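Local coordinates for protein N-acetyl-L-2,4-diaminobutyric acid deacetylase (Ruegeria pomeroyi, PDB 6TWM) that removes the acetyl group from N-acetyl-L-2,4-diaminobutyric acid, a zinc-dependent step in the bacterial breakdown of ectoine, at residues G66-G71 / G105-P110; G272-M277 / L289-W294. All blocks are in the same frame, centred on the assembly; numbering follows the deposited sequence.

Contact 1: residues G66-G71 / G105-P110. With ZN (zinc ion), chain M.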
ATOM      1  N   GLY A  66      -5.790   6.727   1.838  1.00 28.29           N
ATOM      2  CA  GLY A  66      -7.061   6.480   2.500  1.00 29.51           C
ATOM      3  C   GLY A  66      -8.049   5.655   1.700  1.00 30.76           C
ATOM      4  O   GLY A  66      -8.856   4.922   2.281  1.00 31.31           O
ATOM      5  N   ASP A  67      -8.005   5.751   0.372  1.00 32.28           N
ATOM      6  CA  ASP A  67      -9.020   5.146  -0.492  1.00 32.41           C
ATOM      7  C   ASP A  67      -8.581   3.794  -1.042  1.00 31.79           C
ATOM      8  O   ASP A  67      -8.901   3.442  -2.181  1.00 31.90           O
ATOM      9  CB  ASP A  67      -9.384   6.099  -1.630  1.00 34.66           C
ATOM     10  CG  ASP A  67      -8.189   6.490  -2.484  1.00 36.77           C
ATOM     11  OD1 ASP A  67      -7.048   6.140  -2.120  1.00 38.01           O
ATOM     12  OD2 ASP A  67      -8.392   7.153  -3.524  1.00 38.64           O
ATOM     13  N   GLU A  68      -7.847   3.018  -0.246  1.00 30.95           N
ATOM     14  CA  GLU A  68      -7.346   1.707  -0.646  1.00 29.78           C
ATOM     15  C   GLU A  68      -7.695   0.715   0.452  1.00 30.26           C
ATOM     16  O   GLU A  68      -7.261   0.877   1.599  1.00 31.40           O
ATOM     17  CB  GLU A  68      -5.839   1.768  -0.899  1.00 30.28           C
ATOM     18  CG  GLU A  68      -5.466   2.884  -1.861  1.00 31.96           C
ATOM     19  CD  GLU A  68      -3.980   3.091  -1.981  1.00 36.23           C
ATOM     20  OE1 GLU A  68      -3.217   2.374  -1.299  1.00 35.66           O
ATOM     21  OE2 GLU A  68      -3.577   3.972  -2.771  1.00 39.72           O
ATOM     22  N   TYR A  69      -8.471  -0.316   0.103  1.00 30.40           N
ATOM     23  CA  TYR A  69      -9.301  -1.003   1.084  1.00 31.37           C
ATOM     24  C   TYR A  69      -8.980  -2.473   1.323  1.00 30.64           C
ATOM     25  O   TYR A  69      -9.358  -2.989   2.379  1.00 29.37           O
ATOM     26  CB  TYR A  69     -10.782  -0.879   0.688  1.00 32.87           C
ATOM     27  CG  TYR A  69     -11.243   0.560   0.684  1.00 34.85           C
ATOM     28  CD1 TYR A  69     -11.502   1.225   1.877  1.00 34.43           C
ATOM     29  CD2 TYR A  69     -11.390   1.265  -0.508  1.00 34.76           C
ATOM     30  CE1 TYR A  69     -11.912   2.542   1.887  1.00 35.15           C
ATOM     31  CE2 TYR A  69     -11.800   2.587  -0.507  1.00 35.05           C
ATOM     32  CZ  TYR A  69     -12.058   3.219   0.696  1.00 36.35           C
ATOM     33  OH  TYR A  69     -12.463   4.534   0.715  1.00 38.25           O
ATOM     34  N   GLU A  70      -8.306  -3.161   0.395  1.00 30.94           N
ATOM     35  CA  GLU A  70      -8.009  -4.576   0.613  1.00 32.35           C
ATOM     36  C   GLU A  70      -7.230  -4.785   1.902  1.00 32.34           C
ATOM     37  O   GLU A  70      -7.503  -5.725   2.658  1.00 31.51           O
ATOM     38  CB  GLU A  70      -7.231  -5.148  -0.570  1.00 33.80           C
ATOM     39  CG  GLU A  70      -8.084  -5.475  -1.774  1.00 34.23           C
ATOM     40  CD  GLU A  70      -8.284  -4.278  -2.674  1.00 34.14           C
ATOM     41  OE1 GLU A  70      -7.695  -3.214  -2.388  1.00 32.57           O
ATOM     42  OE2 GLU A  70      -9.022  -4.402  -3.674  1.00 35.38           O
ATOM     43  N   GLY A  71      -6.262  -3.915   2.170  1.00 33.72           N
ATOM     44  CA  GLY A  71      -5.481  -3.972   3.381  1.00 34.28           C
ATOM     45  C   GLY A  71      -6.289  -3.798   4.652  1.00 35.17           C
ATOM     46  O   GLY A  71      -6.287  -4.666   5.532  1.00 35.18           O
ATOM     47  N   GLY A 105     -12.145   9.114   3.057  1.00 33.09           N
ATOM     48  CA  GLY A 105     -12.275   8.369   1.818  1.00 34.24           C
ATOM     49  C   GLY A 105     -11.381   8.857   0.703  1.00 35.70           C
ATOM     50  O   GLY A 105     -11.713   8.679  -0.473  1.00 37.41           O
ATOM     51  N   SER A 106     -10.247   9.462   1.038  1.00 36.37           N
ATOM     52  CA  SER A 106      -9.389  10.090   0.048  1.00 37.32           C
ATOM     53  C   SER A 106      -7.946   9.660   0.254  1.00 35.75           C
ATOM     54  O   SER A 106      -7.525   9.350   1.370  1.00 37.11           O
ATOM     55  CB  SER A 106      -9.486  11.614   0.120  1.00 40.07           C
ATOM     56  OG  SER A 106      -9.096  12.075   1.401  1.00 41.43           O
ATOM     57  N   ARG A 107      -7.197   9.648  -0.851  1.00 33.22           N
ATOM     58  CA  ARG A 107      -5.776   9.317  -0.816  1.00 33.43           C
ATOM     59  C   ARG A 107      -5.038  10.122   0.249  1.00 31.28           C
ATOM     60  O   ARG A 107      -4.307   9.565   1.074  1.00 28.23           O
ATOM     61  CB  ARG A 107      -5.175   9.567  -2.199  1.00 34.09           C
ATOM     62  CG  ARG A 107      -3.702   9.253  -2.365  1.00 32.79           C
ATOM     63  CD  ARG A 107      -3.322   9.410  -3.832  1.00 33.30           C
ATOM     64  NE  ARG A 107      -1.898   9.223  -4.083  1.00 35.80           N
ATOM     65  CZ  ARG A 107      -1.318   8.040  -4.253  1.00 37.28           C
ATOM     66  NH1 ARG A 107      -2.040   6.930  -4.192  1.00 37.79           N
ATOM     67  NH2 ARG A 107      -0.014   7.967  -4.482  1.00 37.76           N
ATOM     68  N   THR A 108      -5.227  11.436   0.247  1.00 31.80           N
ATOM     69  CA  THR A 108      -4.539  12.334   1.160  1.00 31.04           C
ATOM     70  C   THR A 108      -5.474  12.783   2.276  1.00 31.91           C
ATOM     71  O   THR A 108      -6.697  12.628   2.208  1.00 32.64           O
ATOM     72  CB  THR A 108      -3.987  13.550   0.408  1.00 30.80           C
ATOM     73  OG1 THR A 108      -5.071  14.294  -0.165  1.00 28.74           O
ATOM     74  CG2 THR A 108      -3.046  13.101  -0.693  1.00 30.82           C
ATOM     75  N   SER A 109      -4.874  13.355   3.315  1.00 30.95           N
ATOM     76  CA  SER A 109      -5.636  13.750   4.487  1.00 31.35           C
ATOM     77  C   SER A 109      -6.450  15.009   4.200  1.00 32.61           C
ATOM     78  O   SER A 109      -5.962  15.932   3.544  1.00 32.10           O
ATOM     79  CB  SER A 109      -4.709  13.998   5.672  1.00 30.35           C
ATOM     80  OG  SER A 109      -5.436  14.529   6.765  1.00 29.99           O
ATOM     81  N   PRO A 110      -7.692  15.078   4.682  1.00 34.41           N
ATOM     82  CA  PRO A 110      -8.459  16.324   4.546  1.00 36.88           C
ATOM     83  C   PRO A 110      -7.906  17.457   5.388  1.00 40.48           C
ATOM     84  O   PRO A 110      -8.174  18.626   5.077  1.00 41.99           O
ATOM     85  CB  PRO A 110      -9.861  15.921   5.015  1.00 35.98           C
ATOM     86  CG  PRO A 110      -9.607  14.814   5.990  1.00 34.79           C
ATOM     87  CD  PRO A 110      -8.433  14.050   5.436  1.00 34.02           C
TER
HETATM   88 ZN    ZN M 401      -1.142   3.516  -2.802  1.00101.90          ZN

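Contact 2: residues G272-M277 / L289-W294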
ATOM      1  N   GLY A 272     -10.113  14.344 -21.280  1.00 46.91           N
ATOM      2  CA  GLY A 272     -11.163  13.798 -22.110  1.00 48.54           C
ATOM      3  C   GLY A 272     -11.815  12.588 -21.470  1.00 45.66           C
ATOM      4  O   GLY A 272     -11.628  12.303 -20.287  1.00 44.74           O
ATOM      5  N   LEU A 273     -12.594  11.891 -22.292  1.00 44.32           N
ATOM      6  CA  LEU A 273     -13.305  10.684 -21.884  1.00 41.79           C
ATOM      7  C   LEU A 273     -12.423   9.474 -22.168  1.00 41.67           C
ATOM      8  O   LEU A 273     -11.995   9.265 -23.308  1.00 43.28           O
ATOM      9  CB  LEU A 273     -14.636  10.576 -22.625  1.00 42.27           C
ATOM     10  CG  LEU A 273     -15.444   9.288 -22.469  1.00 41.33           C
ATOM     11  CD1 LEU A 273     -15.847   9.072 -21.020  1.00 39.12           C
ATOM     12  CD2 LEU A 273     -16.668   9.335 -23.368  1.00 42.53           C
ATOM     13  N   PHE A 274     -12.158   8.680 -21.135  1.00 41.12           N
ATOM     14  CA  PHE A 274     -11.170   7.611 -21.210  1.00 40.89           C
ATOM     15  C   PHE A 274     -11.811   6.334 -21.740  1.00 42.28           C
ATOM     16  O   PHE A 274     -12.806   5.856 -21.186  1.00 41.74           O
ATOM     17  CB  PHE A 274     -10.549   7.366 -19.835  1.00 37.64           C
ATOM     18  CG  PHE A 274      -9.414   6.388 -19.852  1.00 36.94           C
ATOM     19  CD1 PHE A 274      -8.157   6.775 -20.282  1.00 37.37           C
ATOM     20  CD2 PHE A 274      -9.602   5.079 -19.442  1.00 36.99           C
ATOM     21  CE1 PHE A 274      -7.108   5.878 -20.299  1.00 38.39           C
ATOM     22  CE2 PHE A 274      -8.555   4.175 -19.456  1.00 37.37           C
ATOM     23  CZ  PHE A 274      -7.307   4.576 -19.886  1.00 38.19           C
ATOM     24  N   GLU A 275     -11.234   5.779 -22.805  1.00 43.53           N
ATOM     25  CA  GLU A 275     -11.647   4.484 -23.344  1.00 45.80           C
ATOM     26  C   GLU A 275     -10.441   3.552 -23.322  1.00 46.69           C
ATOM     27  O   GLU A 275      -9.550   3.658 -24.171  1.00 48.38           O
ATOM     28  CB  GLU A 275     -12.212   4.602 -24.758  1.00 47.11           C
ATOM     29  CG  GLU A 275     -12.693   3.257 -25.292  1.00 48.03           C
ATOM     30  CD  GLU A 275     -13.111   3.292 -26.748  1.00 49.16           C
ATOM     31  OE1 GLU A 275     -12.895   4.327 -27.412  1.00 49.56           O
ATOM     32  OE2 GLU A 275     -13.663   2.277 -27.225  1.00 43.26           O
ATOM     33  N   MET A 276     -10.419   2.640 -22.356  1.00 46.58           N
ATOM     34  CA  MET A 276      -9.392   1.607 -22.327  1.00 47.86           C
ATOM     35  C   MET A 276      -9.681   0.570 -23.404  1.00 51.05           C
ATOM     36  O   MET A 276     -10.801   0.059 -23.501  1.00 51.03           O
ATOM     37  CB  MET A 276      -9.342   0.948 -20.950  1.00 46.22           C
ATOM     38  CG  MET A 276      -8.083   0.138 -20.687  1.00 46.64           C
ATOM     39  SD  MET A 276      -6.630   1.178 -20.442  1.00 45.83           S
ATOM     40  CE  MET A 276      -5.310   0.015 -20.784  1.00 45.65           C
ATOM     41  N   MET A 277      -8.673   0.264 -24.220  1.00 53.75           N
ATOM     42  CA  MET A 277      -8.852  -0.663 -25.330  1.00 57.30           C
ATOM     43  C   MET A 277      -8.428  -2.090 -25.008  1.00 59.96           C
ATOM     44  O   MET A 277      -8.925  -3.022 -25.648  1.00 62.70           O
ATOM     45  CB  MET A 277      -8.079  -0.171 -26.560  1.00 57.28           C
ATOM     46  CG  MET A 277      -8.537   1.186 -27.071  1.00 55.31           C
ATOM     47  SD  MET A 277     -10.327   1.304 -27.265  1.00 53.79           S
ATOM     48  CE  MET A 277     -10.615   0.100 -28.559  1.00 56.67           C
ATOM     49  N   LEU A 289      -2.376  -0.397 -29.350  1.00 64.47           N
ATOM     50  CA  LEU A 289      -3.221   0.673 -28.837  1.00 60.29           C
ATOM     51  C   LEU A 289      -3.682   0.326 -27.425  1.00 55.12           C
ATOM     52  O   LEU A 289      -4.434  -0.632 -27.226  1.00 54.07           O
ATOM     53  CB  LEU A 289      -4.402   0.890 -29.777  1.00 61.28           C
ATOM     54  CG  LEU A 289      -5.519   1.819 -29.312  1.00 59.43           C
ATOM     55  CD1 LEU A 289      -5.040   3.257 -29.312  1.00 58.83           C
ATOM     56  CD2 LEU A 289      -6.736   1.659 -30.208  1.00 60.48           C
ATOM     57  N   LEU A 290      -3.211   1.098 -26.440  1.00 52.09           N
ATOM     58  CA  LEU A 290      -3.615   0.898 -25.050  1.00 48.85           C
ATOM     59  C   LEU A 290      -4.964   1.544 -24.768  1.00 47.50           C
ATOM     60  O   LEU A 290      -5.866   0.906 -24.215  1.00 46.16           O
ATOM     61  CB  LEU A 290      -2.570   1.484 -24.102  1.00 46.40           C
ATOM     62  CG  LEU A 290      -1.188   0.857 -23.972  1.00 48.53           C
ATOM     63  CD1 LEU A 290      -0.247   1.885 -23.378  1.00 48.54           C
ATOM     64  CD2 LEU A 290      -1.254  -0.376 -23.094  1.00 47.78           C
ATOM     65  N   ALA A 291      -5.107   2.817 -25.128  1.00 48.00           N
ATOM     66  CA  ALA A 291      -6.289   3.587 -24.776  1.00 47.33           C
ATOM     67  C   ALA A 291      -6.467   4.712 -25.782  1.00 51.08           C
ATOM     68  O   ALA A 291      -5.513   5.150 -26.432  1.00 53.54           O
ATOM     69  CB  ALA A 291      -6.184   4.146 -23.353  1.00 42.37           C
ATOM     70  N   ARG A 292      -7.711   5.164 -25.905  1.00 51.75           N
ATOM     71  CA  ARG A 292      -8.067   6.328 -26.703  1.00 53.50           C
ATOM     72  C   ARG A 292      -8.893   7.268 -25.838  1.00 51.09           C
ATOM     73  O   ARG A 292      -9.734   6.820 -25.054  1.00 51.58           O
ATOM     74  CB  ARG A 292      -8.846   5.928 -27.960  1.00 58.27           C
ATOM     75  CG  ARG A 292      -8.012   5.130 -28.937  1.00 64.64           C
ATOM     76  CD  ARG A 292      -8.831   4.580 -30.089  1.00 70.72           C
ATOM     77  NE  ARG A 292     -10.260   4.516 -29.806  1.00 72.69           N
ATOM     78  CZ  ARG A 292     -11.132   3.878 -30.580  1.00 77.29           C
ATOM     79  NH1 ARG A 292     -10.707   3.258 -31.672  1.00 81.23           N
ATOM     80  NH2 ARG A 292     -12.421   3.856 -30.267  1.00 77.56           N
ATOM     81  N   VAL A 293      -8.642   8.566 -25.970  1.00 49.36           N
ATOM     82  CA  VAL A 293      -9.308   9.580 -25.165  1.00 46.07           C
ATOM     83  C   VAL A 293     -10.130  10.458 -26.096  1.00 48.78           C
ATOM     84  O   VAL A 293      -9.589  11.067 -27.028  1.00 51.05           O
ATOM     85  CB  VAL A 293      -8.306  10.407 -24.348  1.00 41.22           C
ATOM     86  CG1 VAL A 293      -9.004  11.539 -23.645  1.00 37.04           C
ATOM     87  CG2 VAL A 293      -7.600   9.518 -23.332  1.00 39.61           C
ATOM     88  N   TRP A 294     -11.451  10.514 -25.849  1.00 48.14           N
ATOM     89  CA  TRP A 294     -12.474  11.242 -26.579  1.00 49.17           C
ATOM     90  C   TRP A 294     -12.652  12.645 -26.003  1.00 49.14           C
ATOM     91  O   TRP A 294     -12.425  12.868 -24.811  1.00 46.17           O
ATOM     92  CB  TRP A 294     -13.804  10.488 -26.520  1.00 48.34           C
ATOM     93  CG  TRP A 294     -13.779   9.176 -27.254  1.00 48.55           C
ATOM     94  CD1 TRP A 294     -13.699   7.929 -26.704  1.00 46.67           C
ATOM     95  CD2 TRP A 294     -13.820   8.985 -28.675  1.00 48.36           C
ATOM     96  NE1 TRP A 294     -13.694   6.975 -27.692  1.00 46.75           N
ATOM     97  CE2 TRP A 294     -13.765   7.597 -28.912  1.00 48.01           C
ATOM     98  CE3 TRP A 294     -13.899   9.852 -29.768  1.00 49.23           C
ATOM     99  CZ2 TRP A 294     -13.788   7.057 -30.196  1.00 50.08           C
ATOM    100  CZ3 TRP A 294     -13.921   9.314 -31.042  1.00 45.67           C
ATOM    101  CH2 TRP A 294     -13.866   7.930 -31.245  1.00 46.41           C
TER

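Contact 1: residues G66-G71 / G105-P110
The zinc and product site of this M14-type deacylase draws Glu-68 and Arg-107 together: the first is the glutamate of the His-x-x-Glu zinc motif, the second lines the 2,4-diaminobutyric acid pocket. Glu-68 holds the metal through OE2, 2.5 Å from the zinc ion, while OE1 is turned to the backbone N of Ser-152; His-65 and His-151 complete the metal site. Arg-107 is extended from CG to NE, with CG anti to the backbone N (chi1 -179°), which brings the guanidinium beside the zinc. Its NH1 stops 3.6 Å from Glu-68 OE2, and the carboxylate lies at the guanidinium edge with the two planes 47° apart, an approach longer than a salt bridge; the arginine side chain also touches the bound 2,4-diaminobutyric acid.

Next to this pair the backbones themselves are in contact. Gly-66 N donates to Arg-107 O at 3.3 Å, coming from above the carbonyl plane, and Gly-66 CA makes a CA-H...O contact with Ser-106 O at 3.1 Å. A CB at Gly-66 would run into that oxygen. Asp-67, its CG held between the backbone N and carbonyl carbon (chi1 58°), lays OD1 3.7 Å from Arg-107 CA; its OD2 accepts from the backbone N of Lys-155, whose NZ in turn reaches Gly-105 O.

Gly-105, with its positive phi, closes a Schellman motif at the end of helix 99-104, and Tyr-69 OH sits 4.0 Å from its CA. Tyr-69 also packs on Phe-102 of that helix, so the turn leading into helix 70-81 is seated against the loop that leaves helix 99-104.

Contact 2: residues G272-M277 / L289-W294
Phe-274, Ala-291 and Val-293 form the apolar centre on one face of this antiparallel strand pair. The phenyl ring meets both partners obliquely, with Phe-274 CE1 3.6 Å from Ala-291 CB and Phe-274 CD1 4.1 Å from Val-293 CG2. Val-293 CG1 presses on Gly-272 CA at 3.5 Å, where a side chain on the glycine would clash. Strands 312-318 and 328-333 pack onto this face.

Between the strands, Leu-273 with Trp-294 and Glu-275 with Arg-292 are the hydrogen-bonded pairs, and Met-277 N donates to Leu-290 O at 2.9 Å. Leu-290 and Ala-291 together face Tyr-306 on the next strand, a classic beta bulge.

The opposite face carries the polar cluster, with Leu-273 beside Trp-294. Glu-275 reaches out fully extended and puts OE1 between two donors: Arg-292 NH2 at 2.9 Å on the syn side, in a salt bridge, and Trp-294 NE1 at 2.8 Å on the anti side. They arrive from opposite faces of the carboxylate, which stands 73° from the guanidinium but only 28° from the indole. Met-277 SD lies over one guanidinium face, 4.1 Å from Arg-292 NE. Shortened to an alanine, Glu-275 would probably leave the indole N-H without this acceptor and the guanidinium without this carboxylate, less firmly fixed. One carboxylate oxygen thus serves a charged and a neutral donor, adding two side-chain links to the backbone ladder on this partly exposed face.

Overall arrangement
The two contacts follow one another along the chain and do not touch: their centres are 26 Å apart and their nearest atoms about 16 Å. Contact 1 lies about 10 Å from the centre of the chain, within the catalytic domain built on the large mixed sheet, and supplies both a zinc ligand and a pocket arginine whose side chain comes within about 4 Å of the bound product. Contact 2 is the middle pair of a separate four-stranded antiparallel sheet near the C-terminus, about 27 Å from the chain centre and away from the known sites. Loop meets loop in the first, strand meets strand in the second.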